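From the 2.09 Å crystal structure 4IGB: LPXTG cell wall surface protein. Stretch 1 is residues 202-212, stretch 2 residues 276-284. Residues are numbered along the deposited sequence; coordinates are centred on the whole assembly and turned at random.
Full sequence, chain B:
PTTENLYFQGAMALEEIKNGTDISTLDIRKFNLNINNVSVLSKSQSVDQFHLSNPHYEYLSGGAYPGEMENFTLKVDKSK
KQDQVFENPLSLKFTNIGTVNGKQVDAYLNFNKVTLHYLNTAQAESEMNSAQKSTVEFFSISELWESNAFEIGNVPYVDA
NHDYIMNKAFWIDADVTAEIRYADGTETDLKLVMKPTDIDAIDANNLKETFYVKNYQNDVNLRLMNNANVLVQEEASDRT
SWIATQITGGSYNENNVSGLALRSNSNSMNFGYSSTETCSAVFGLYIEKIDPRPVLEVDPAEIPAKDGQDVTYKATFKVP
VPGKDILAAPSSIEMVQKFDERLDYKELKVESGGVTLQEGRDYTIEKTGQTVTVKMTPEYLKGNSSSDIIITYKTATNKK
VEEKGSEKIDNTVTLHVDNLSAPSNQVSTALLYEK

Stretch 1 (202-212) IDANNLKETFY
Stretch 2, residues 276-284: TETCSAVFG

Residues 202-212 and 276-284 pack mainly through side chains, burying 449 Å² in total, with the CA atoms of Leu207 and Thr276 5.1 Å apart. From there the chains run in broadly the same direction and diverge; the CA atoms of Phe211 and Phe283 are 10.9 Å apart, bridged only by side chains. After Ile202, a type I beta turn runs from Asp203 to Asn206 (Ala204 phi/psi -79/-1, Asn205 -89/7), and a strand starts at Thr210. Stretch 2 is loop at Thr276-Cys279, already extended at Thr278 and Cys279, and continues as a strand from Ser280.

Thr276 contributes the largest area. Its chi1 is p, and Thr276 CG2 lies 3.7 Å from both Leu207 O and Glu209 N, so a small methyl fits closely against the backbone. The hydroxyl serves its own stretch: Thr278 N donates to Thr276 OG1 at 3.1 Å. Thr276 N donates to Cys279 SG at 3.3 Å.

Glu209, second in area, is buried and extended, chi1 and chi2 both t. Its CA-to-CB bond points sideways, but the carboxylate end comes nearer, Glu209 OE2 lying 3.6 Å from Ala281 CB, while Glu209 CG packs 3.9 Å from Cys279 SG. Its long aliphatic portion spans the gap; hydrogen bonds beyond the two stretches satisfy the carboxylate. Glu209 OE2 and Ser280 O, 3.4 Å apart, are both acceptors and do not hydrogen-bond.

Glu277 (phi/psi -62/-21; chi1 p, chi2 t) ranks third. Glu277 N donates to Asp203 OD2 at 2.9 Å (157°), while Asp203 OD1 (chi1 67°, chi2 11°) accepts from Asn205 N (2.8 Å) and Leu207 N (2.9 Å). Asn205 ND2, chi1 m, donates weakly to Asp203 OD2 (2.6 Å) and Glu277 OE1 (3.3 Å), where like charges approach.

Farther along, buried Phe211 (chi1 t, chi2 82°) and Phe283 (chi1 m, chi2 -90°) meet rim to rim, Phe211 CD1 3.6 Å from Phe283 CE1, planes at 33°.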

# COMPACT_ATOMS: atom_id res chain seq x y z
N ILE B 202 -22.66 12.26 -6.24
CA ILE B 202 -23.13 13.54 -5.75
C ILE B 202 -24.64 13.46 -5.65
O ILE B 202 -25.30 13.03 -6.59
CB ILE B 202 -22.71 14.69 -6.71
CG1 ILE B 202 -21.19 14.70 -6.89
CG2 ILE B 202 -23.23 16.04 -6.21
CD1 ILE B 202 -20.65 15.87 -7.68
N ASP B 203 -25.21 13.86 -4.51
CA ASP B 203 -26.66 13.78 -4.36
C ASP B 203 -27.31 15.16 -4.40
O ASP B 203 -26.63 16.17 -4.62
CB ASP B 203 -27.06 13.00 -3.09
CG ASP B 203 -26.68 13.72 -1.80
OD1 ASP B 203 -26.28 14.91 -1.85
OD2 ASP B 203 -26.79 13.09 -0.71
N ALA B 204 -28.62 15.22 -4.20
CA ALA B 204 -29.34 16.50 -4.20
C ALA B 204 -29.19 17.27 -2.88
O ALA B 204 -29.73 18.37 -2.75
CB ALA B 204 -30.81 16.30 -4.53
N ASN B 205 -28.47 16.71 -1.91
CA ASN B 205 -28.16 17.44 -0.69
C ASN B 205 -26.86 18.21 -0.90
O ASN B 205 -26.32 18.82 0.03
CB ASN B 205 -28.01 16.49 0.50
CG ASN B 205 -29.14 15.49 0.60
OD1 ASN B 205 -30.29 15.86 0.83
ND2 ASN B 205 -28.82 14.21 0.43
N ASN B 206 -26.39 18.16 -2.14
CA ASN B 206 -25.06 18.61 -2.52
C ASN B 206 -23.94 18.04 -1.65
O ASN B 206 -22.91 18.67 -1.44
CB ASN B 206 -24.97 20.14 -2.56
CG ASN B 206 -23.93 20.63 -3.56
OD1 ASN B 206 -23.76 20.04 -4.63
ND2 ASN B 206 -23.23 21.70 -3.20
N LEU B 207 -24.18 16.84 -1.13
CA LEU B 207 -23.11 16.06 -0.52
C LEU B 207 -22.30 15.46 -1.66
O LEU B 207 -22.84 15.17 -2.72
CB LEU B 207 -23.67 14.96 0.37
CG LEU B 207 -24.38 15.47 1.61
CD1 LEU B 207 -25.10 14.33 2.31
CD2 LEU B 207 -23.38 16.15 2.51
N LYS B 208 -21.02 15.25 -1.43
CA LYS B 208 -20.17 14.71 -2.48
C LYS B 208 -19.29 13.61 -1.92
O LYS B 208 -18.70 13.75 -0.85
CB LYS B 208 -19.29 15.82 -3.06
CG LYS B 208 -20.09 17.01 -3.58
CD LYS B 208 -19.22 18.25 -3.73
CE LYS B 208 -20.02 19.41 -4.34
NZ LYS B 208 -19.25 20.69 -4.31
N GLU B 209 -19.21 12.51 -2.64
CA GLU B 209 -18.36 11.40 -2.27
C GLU B 209 -16.91 11.86 -2.15
O GLU B 209 -16.36 12.47 -3.07
CB GLU B 209 -18.46 10.30 -3.33
CG GLU B 209 -17.66 9.06 -2.97
CD GLU B 209 -17.93 7.92 -3.94
OE1 GLU B 209 -18.44 8.19 -5.05
OE2 GLU B 209 -17.64 6.76 -3.57
N THR B 210 -16.30 11.55 -1.01
CA THR B 210 -14.97 12.06 -0.70
C THR B 210 -14.07 10.97 -0.11
O THR B 210 -14.48 10.26 0.82
CB THR B 210 -15.07 13.17 0.35
OG1 THR B 210 -15.96 14.19 -0.12
CG2 THR B 210 -13.70 13.77 0.65
N PHE B 211 -12.86 10.84 -0.66
CA PHE B 211 -11.79 10.04 -0.07
C PHE B 211 -10.77 10.99 0.49
O PHE B 211 -10.43 12.00 -0.15
CB PHE B 211 -11.10 9.19 -1.15
CG PHE B 211 -9.94 8.36 -0.63
CD1 PHE B 211 -10.16 7.13 0.01
CD2 PHE B 211 -8.64 8.79 -0.79
CE1 PHE B 211 -9.09 6.36 0.48
CE2 PHE B 211 -7.56 8.03 -0.32
CZ PHE B 211 -7.79 6.81 0.31
N TYR B 212 -10.26 10.71 1.70
CA TYR B 212 -9.23 11.58 2.24
C TYR B 212 -8.11 10.84 2.94
O TYR B 212 -8.26 9.70 3.34
CB TYR B 212 -9.82 12.65 3.13
CG TYR B 212 -10.54 12.18 4.38
CD1 TYR B 212 -11.93 12.06 4.41
CD2 TYR B 212 -9.84 11.91 5.55
CE1 TYR B 212 -12.59 11.67 5.55
CE2 TYR B 212 -10.48 11.53 6.70
CZ TYR B 212 -11.86 11.41 6.70
OH TYR B 212 -12.50 11.02 7.85
N THR B 276 -22.42 10.21 0.27
CA THR B 276 -23.61 11.01 0.06
C THR B 276 -24.71 10.32 0.86
O THR B 276 -24.44 9.45 1.69
CB THR B 276 -23.97 11.03 -1.41
OG1 THR B 276 -24.28 9.69 -1.83
CG2 THR B 276 -22.79 11.53 -2.23
N GLU B 277 -25.96 10.68 0.60
CA GLU B 277 -27.08 10.04 1.27
C GLU B 277 -27.09 8.57 0.90
O GLU B 277 -27.69 7.76 1.60
CB GLU B 277 -28.41 10.67 0.83
CG GLU B 277 -28.68 10.45 -0.65
CD GLU B 277 -30.01 11.04 -1.11
OE1 GLU B 277 -30.76 11.59 -0.28
OE2 GLU B 277 -30.29 10.95 -2.33
N THR B 278 -26.44 8.22 -0.20
CA THR B 278 -26.32 6.81 -0.56
C THR B 278 -25.23 6.52 -1.59
O THR B 278 -25.45 6.63 -2.79
CB THR B 278 -27.68 6.19 -1.03
OG1 THR B 278 -27.49 4.80 -1.38
CG2 THR B 278 -28.26 6.93 -2.24
N CYS B 279 -24.04 6.15 -1.12
CA CYS B 279 -23.00 5.69 -2.02
C CYS B 279 -21.95 4.91 -1.26
O CYS B 279 -21.93 4.92 -0.03
CB CYS B 279 -22.34 6.85 -2.79
SG CYS B 279 -21.23 7.90 -1.80
N SER B 280 -21.10 4.21 -1.99
CA SER B 280 -20.01 3.49 -1.36
C SER B 280 -18.88 3.38 -2.36
O SER B 280 -19.06 3.64 -3.56
CB SER B 280 -20.48 2.10 -0.93
OG SER B 280 -20.78 1.30 -2.05
N ALA B 281 -17.70 3.02 -1.85
CA ALA B 281 -16.54 2.83 -2.70
C ALA B 281 -15.83 1.54 -2.31
O ALA B 281 -15.97 1.04 -1.19
CB ALA B 281 -15.58 4.02 -2.59
N VAL B 282 -15.04 1.02 -3.24
CA VAL B 282 -14.43 -0.28 -3.07
C VAL B 282 -12.92 -0.09 -3.04
O VAL B 282 -12.37 0.67 -3.84
CB VAL B 282 -14.83 -1.23 -4.23
CG1 VAL B 282 -14.18 -2.59 -4.07
CG2 VAL B 282 -16.34 -1.39 -4.29
N PHE B 283 -12.26 -0.79 -2.13
CA PHE B 283 -10.83 -0.62 -1.94
C PHE B 283 -10.11 -1.95 -1.84
O PHE B 283 -10.61 -2.91 -1.25
CB PHE B 283 -10.56 0.13 -0.64
CG PHE B 283 -11.26 1.44 -0.54
CD1 PHE B 283 -10.66 2.60 -1.00
CD2 PHE B 283 -12.52 1.52 0.03
CE1 PHE B 283 -11.31 3.83 -0.90
CE2 PHE B 283 -13.18 2.73 0.14
CZ PHE B 283 -12.57 3.89 -0.33
N GLY B 284 -8.90 -1.98 -2.40
CA GLY B 284 -7.96 -3.05 -2.11
C GLY B 284 -6.75 -2.47 -1.43
O GLY B 284 -6.66 -1.26 -1.25